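Local coordinates for protein serine protease pet (Escherichia coli, PDB 4OM9) that is an autotransporter enterotoxin whose secreted passenger domain joins a chymotrypsin-like serine protease to a long beta-helix and probably cleaves host proteins such as alpha-fodrin, at residues Val70-Lys75 against Gly206-Gly211; His177-Arg182 against Lys190-Asn195. All blocks are in the same frame, centred on the assembly; numbering follows the deposited sequence.

Contact 1 of 2, residues Val70-Lys75 against Gly206-Gly211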
loop_
_atom_site.group_PDB
_atom_site.type_symbol
_atom_site.label_atom_id
_atom_site.label_comp_id
_atom_site.label_asym_id
_atom_site.label_seq_id
_atom_site.Cartn_x
_atom_site.Cartn_y
_atom_site.Cartn_z
ATOM N N VAL A 70 27.146 27.070 12.694
ATOM C CA VAL A 70 27.778 28.359 12.617
ATOM C C VAL A 70 28.454 28.602 13.967
ATOM O O VAL A 70 28.081 27.954 14.957
ATOM C CB VAL A 70 26.742 29.433 12.220
ATOM C CG1 VAL A 70 26.597 30.511 13.265
ATOM C CG2 VAL A 70 27.075 29.960 10.853
ATOM N N ALA A 71 29.478 29.462 13.982
ATOM C CA ALA A 71 30.351 29.641 15.156
ATOM C C ALA A 71 29.688 30.402 16.297
ATOM O O ALA A 71 29.817 30.003 17.455
ATOM C CB ALA A 71 31.674 30.357 14.755
ATOM N N HIS A 72 28.982 31.488 15.984
ATOM C CA HIS A 72 28.386 32.310 17.038
ATOM C C HIS A 72 27.093 31.685 17.564
ATOM O O HIS A 72 26.336 32.322 18.302
ATOM C CB HIS A 72 28.151 33.754 16.551
ATOM C CG HIS A 72 26.935 33.937 15.689
ATOM N ND1 HIS A 72 26.882 33.538 14.372
ATOM C CD2 HIS A 72 25.744 34.528 15.952
ATOM C CE1 HIS A 72 25.702 33.854 13.862
ATOM N NE2 HIS A 72 24.995 34.454 14.800
ATOM N N ASN A 73 26.855 30.431 17.187
ATOM C CA ASN A 73 25.805 29.629 17.800
ATOM C C ASN A 73 26.286 29.040 19.125
ATOM O O ASN A 73 25.520 28.400 19.848
ATOM C CB ASN A 73 25.347 28.513 16.860
ATOM C CG ASN A 73 23.946 28.747 16.315
ATOM O OD1 ASN A 73 23.387 29.835 16.457
ATOM N ND2 ASN A 73 23.373 27.720 15.688
ATOM N N ALA A 74 27.562 29.252 19.430
ATOM C CA ALA A 74 28.112 28.860 20.718
ATOM C C ALA A 74 27.475 29.695 21.824
ATOM O O ALA A 74 27.147 29.181 22.893
ATOM C CB ALA A 74 29.621 29.019 20.727
ATOM N N LYS A 75 27.297 30.984 21.548
ATOM C CA LYS A 75 26.664 31.911 22.485
ATOM C C LYS A 75 25.192 31.569 22.715
ATOM O O LYS A 75 24.665 31.739 23.818
ATOM C CB LYS A 75 26.785 33.349 21.976
ATOM C CG LYS A 75 28.180 33.723 21.499
ATOM C CD LYS A 75 28.262 35.192 21.097
ATOM C CE LYS A 75 27.235 35.538 20.030
ATOM N NZ LYS A 75 27.505 36.866 19.405
ATOM N N GLY A 206 16.606 32.006 15.496
ATOM C CA GLY A 206 16.747 30.603 15.833
ATOM C C GLY A 206 17.103 29.710 14.654
ATOM O O GLY A 206 17.433 28.539 14.844
ATOM N N ASP A 207 17.025 30.254 13.437
ATOM C CA ASP A 207 17.426 29.529 12.233
ATOM C C ASP A 207 18.934 29.606 11.989
ATOM O O ASP A 207 19.465 28.903 11.123
ATOM C CB ASP A 207 16.697 30.074 11.001
ATOM C CG ASP A 207 15.236 29.680 10.957
ATOM O OD1 ASP A 207 14.912 28.502 11.299
ATOM O OD2 ASP A 207 14.415 30.558 10.581
ATOM N N SER A 208 19.610 30.498 12.709
ATOM C CA SER A 208 21.039 30.681 12.520
ATOM C C SER A 208 21.745 29.345 12.751
ATOM O O SER A 208 21.447 28.638 13.712
ATOM C CB SER A 208 21.564 31.769 13.461
ATOM O OG SER A 208 22.984 31.776 13.523
ATOM N N GLY A 209 22.633 28.976 11.837
ATOM C CA GLY A 209 23.311 27.696 11.922
ATOM C C GLY A 209 22.713 26.586 11.053
ATOM O O GLY A 209 23.405 25.589 10.784
ATOM N N SER A 210 21.454 26.742 10.609
ATOM C CA SER A 210 20.753 25.661 9.903
ATOM C C SER A 210 21.382 25.453 8.531
ATOM O O SER A 210 21.963 26.380 7.972
ATOM C CB SER A 210 19.244 25.950 9.784
ATOM O OG SER A 210 18.951 27.201 9.163
ATOM N N GLY A 211 21.298 24.239 8.004
ATOM C CA GLY A 211 21.952 23.901 6.754
ATOM C C GLY A 211 21.199 24.368 5.505
ATOM O O GLY A 211 19.973 24.396 5.462
#

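Contact 2 of 2, residues His177-Arg182 against Lys190-Asn195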
loop_
_atom_site.group_PDB
_atom_site.type_symbol
_atom_site.label_atom_id
_atom_site.label_comp_id
_atom_site.label_asym_id
_atom_site.label_seq_id
_atom_site.Cartn_x
_atom_site.Cartn_y
_atom_site.Cartn_z
ATOM N N HIS A 177 16.258 31.561 -4.010
ATOM C CA HIS A 177 17.171 31.724 -5.139
ATOM C C HIS A 177 18.392 32.516 -4.685
ATOM O O HIS A 177 18.263 33.444 -3.893
ATOM C CB HIS A 177 16.478 32.428 -6.311
ATOM C CG HIS A 177 15.732 33.671 -5.918
ATOM N ND1 HIS A 177 14.455 33.640 -5.403
ATOM C CD2 HIS A 177 16.084 34.979 -5.988
ATOM C CE1 HIS A 177 14.050 34.881 -5.160
ATOM N NE2 HIS A 177 15.018 35.706 -5.504
ATOM N N ILE A 178 19.574 32.166 -5.177
ATOM C CA ILE A 178 20.780 32.892 -4.780
ATOM C C ILE A 178 20.944 34.223 -5.521
ATOM O O ILE A 178 21.037 34.252 -6.745
ATOM C CB ILE A 178 22.067 32.062 -5.005
ATOM C CG1 ILE A 178 21.993 30.727 -4.263
ATOM C CG2 ILE A 178 23.308 32.873 -4.575
ATOM C CD1 ILE A 178 23.322 30.040 -4.129
ATOM N N THR A 179 21.031 35.308 -4.750
ATOM C CA THR A 179 21.131 36.673 -5.281
ATOM C C THR A 179 22.570 37.197 -5.311
ATOM O O THR A 179 22.874 38.121 -6.050
ATOM C CB THR A 179 20.262 37.652 -4.460
ATOM O OG1 THR A 179 20.567 37.518 -3.067
ATOM C CG2 THR A 179 18.769 37.353 -4.663
ATOM N N ASN A 180 23.454 36.604 -4.513
ATOM C CA ASN A 180 24.884 36.897 -4.603
ATOM C C ASN A 180 25.736 35.745 -4.087
ATOM O O ASN A 180 25.814 35.501 -2.879
ATOM C CB ASN A 180 25.231 38.180 -3.832
ATOM C CG ASN A 180 26.539 38.816 -4.298
ATOM O OD1 ASN A 180 27.363 38.166 -4.950
ATOM N ND2 ASN A 180 26.728 40.101 -3.971
ATOM N N LEU A 181 26.393 35.057 -5.012
ATOM C CA LEU A 181 27.342 34.010 -4.681
ATOM C C LEU A 181 28.477 34.494 -3.802
ATOM O O LEU A 181 28.984 33.739 -3.001
ATOM C CB LEU A 181 27.922 33.394 -5.950
ATOM C CG LEU A 181 27.106 32.254 -6.554
ATOM C CD1 LEU A 181 27.766 31.742 -7.835
ATOM C CD2 LEU A 181 26.929 31.131 -5.519
ATOM N N ARG A 182 28.900 35.742 -3.973
ATOM C CA ARG A 182 30.015 36.258 -3.192
ATOM C C ARG A 182 29.699 37.646 -2.660
ATOM O O ARG A 182 30.193 38.655 -3.176
ATOM C CB ARG A 182 31.311 36.288 -4.022
ATOM C CG ARG A 182 31.351 35.291 -5.191
ATOM C CD ARG A 182 32.768 34.847 -5.561
ATOM N NE ARG A 182 33.206 33.784 -4.679
ATOM C CZ ARG A 182 33.324 32.504 -5.018
ATOM N NH1 ARG A 182 33.071 32.097 -6.252
ATOM N NH2 ARG A 182 33.730 31.631 -4.111
ATOM N N LYS A 190 30.365 35.614 1.523
ATOM C CA LYS A 190 29.245 34.769 1.916
ATOM C C LYS A 190 28.154 34.727 0.855
ATOM O O LYS A 190 27.901 35.707 0.158
ATOM C CB LYS A 190 28.641 35.249 3.243
ATOM C CG LYS A 190 29.525 35.029 4.485
ATOM C CD LYS A 190 28.753 35.400 5.749
ATOM C CE LYS A 190 29.567 35.173 6.994
ATOM N NZ LYS A 190 30.811 36.016 6.983
ATOM N N VAL A 191 27.482 33.588 0.754
ATOM C CA VAL A 191 26.417 33.432 -0.217
ATOM C C VAL A 191 25.162 34.103 0.303
ATOM O O VAL A 191 24.811 33.991 1.472
ATOM C CB VAL A 191 26.168 31.961 -0.528
ATOM C CG1 VAL A 191 24.891 31.775 -1.355
ATOM C CG2 VAL A 191 27.364 31.394 -1.257
ATOM N N GLU A 192 24.511 34.848 -0.582
ATOM C CA GLU A 192 23.343 35.627 -0.218
ATOM C C GLU A 192 22.144 35.078 -0.956
ATOM O O GLU A 192 22.227 34.778 -2.149
ATOM C CB GLU A 192 23.558 37.108 -0.548
ATOM C CG GLU A 192 22.350 38.012 -0.285
ATOM C CD GLU A 192 22.527 39.407 -0.917
ATOM O OE1 GLU A 192 22.071 39.597 -2.063
ATOM O OE2 GLU A 192 23.124 40.300 -0.278
ATOM N N TYR A 193 21.032 34.906 -0.250
ATOM C CA TYR A 193 19.840 34.446 -0.939
ATOM C C TYR A 193 18.609 35.243 -0.551
ATOM O O TYR A 193 18.593 35.978 0.445
ATOM C CB TYR A 193 19.619 32.930 -0.727
ATOM C CG TYR A 193 18.956 32.406 0.558
ATOM C CD1 TYR A 193 17.680 32.816 0.941
ATOM C CD2 TYR A 193 19.562 31.400 1.311
ATOM C CE1 TYR A 193 17.054 32.299 2.066
ATOM C CE2 TYR A 193 18.940 30.862 2.451
ATOM C CZ TYR A 193 17.682 31.324 2.817
ATOM O OH TYR A 193 17.034 30.837 3.929
ATOM N N GLU A 194 17.588 35.083 -1.385
ATOM C CA GLU A 194 16.284 35.676 -1.189
ATOM C C GLU A 194 15.245 34.560 -1.335
ATOM O O GLU A 194 15.380 33.687 -2.199
ATOM C CB GLU A 194 16.055 36.794 -2.203
ATOM C CG GLU A 194 14.696 37.475 -2.153
ATOM C CD GLU A 194 14.555 38.536 -3.242
ATOM O OE1 GLU A 194 14.106 38.184 -4.353
ATOM O OE2 GLU A 194 14.909 39.711 -2.991
ATOM N N ASN A 195 14.227 34.574 -0.481
ATOM C CA ASN A 195 13.179 33.560 -0.569
ATOM C C ASN A 195 12.259 33.736 -1.767
ATOM O O ASN A 195 12.160 34.827 -2.336
ATOM C CB ASN A 195 12.344 33.559 0.695
ATOM C CG ASN A 195 13.056 32.915 1.835
ATOM O OD1 ASN A 195 12.917 31.705 2.067
ATOM N ND2 ASN A 195 13.849 33.698 2.544
HETATM O O HOH W 1 25.048 41.401 -2.404
#

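Contact 1 of 2, residues Val70-Lys75 against Gly206-Gly211
Ser208 OG approaches the imidazole of His72 obliquely, in a chymotrypsin-like (clan PA) protease where Gly206-Gly209 spells the Gly-Asp-Ser-Gly motif. Ser208 is therefore probably the nucleophile and His72 the general base. The geometry records proximity rather than a hydrogen bond. Ser208 OG lies 3.4 Å from His72 CE1 and 3.6 Å from His72 NE2. Ser208 OG, anti to its backbone N (chi1 167°), is directed to the 70-75 loop. Asp101, probably the third triad member, takes His72 N on its OD1, so it holds the backbone of the histidine.

Asn73 arrives beside the same hydroxyl, with its OD1 3.5 Å from Ser208 OG. Its ND2 gives the one hydrogen bond across the contact, 2.9 Å to Ser208 O, with a bent N-H...O angle of 141°. ND2 stands above the carbonyl plane, 44° out of it. Val70 packs nearby: its CG1 comes within 3.8 Å of Ser208 OG, and Val70 CB rests 3.9 Å from Gly209 CA, where the glycine presents no side chain. Ser208 thus has an imidazole, an amide and a methyl group as neighbours.

Asp207 to Ser210 form a type II turn with Ser208 and Gly209 at its corner, which projects Ser208 toward the 70-75 loop. The Asp207 side chain sets out away from that loop, and its OD1 accepts from Gly153 N. Ser210 N closes the turn on Asp207 O at 3.0 Å, and Ser210 OG adds a second bond to that oxygen, on a lone pair, at 2.6 Å.

Contact 2 of 2, residues His177-Arg182 against Lys190-Asn195
His177 and Glu194 lie side by side on an antiparallel hairpin, their ring and carboxylate planes 86° apart. His177 NE2 donates to Glu194 OE1 at 2.9 Å; the oxygen lies in the ring plane but is met from above its carboxylate. Glu194 O sits over one ring face, offset toward the rim, without bonding to the ring. The two residues are also a hydrogen-bonded backbone pair, His177 N to Glu194 O at 2.9 Å, which sets both side chains on one sheet face.

A classic beta bulge follows, Thr179 and Asn180 both facing Glu192. Their amides reach Glu192 O from the same face of its plane, Thr179 N at 2.9 Å and Asn180 N at 3.2 Å. Glu192 CG is anti to the backbone N (chi1 176°), and Thr179 OG1 donates to the anti lone pair of Glu192 OE1 at 2.8 Å. A water links Glu192 OE2 to Asn180 ND2. Asn180 OD1 accepts from Arg182 N, an Asx turn.

On the face of Ile178 and Tyr193, the Ile178 side chain crosses that of Val191 at about a right angle.

Farther out, Lys239 salt-bridges Glu194 OE2. The hairpin sits between two antiparallel strands: 143-151 beside 172-185, and 239-244 beside 188-195.

Contact 1 joins the loop after strand 66-70 of one antiparallel sheet to the loop entering strand 211-216 of the other, so the probable active site lies where the two sheets' loops meet. Contact 2 is a hairpin contact in the second sheet, with a bulge and corners in 177-182. The centres of contacts 1 and 2 are about 18 Å apart. The nearest atoms of contacts 1 and 2 are about 7 Å apart, so the two do not touch. Arg149 reaches toward both: NH1 hydrogen-bonds Tyr193 OH, while NH2 makes only a long, weak ion pair with Asp207 OD2. Strand 143-151 pairs with both 172-185 and 211-216.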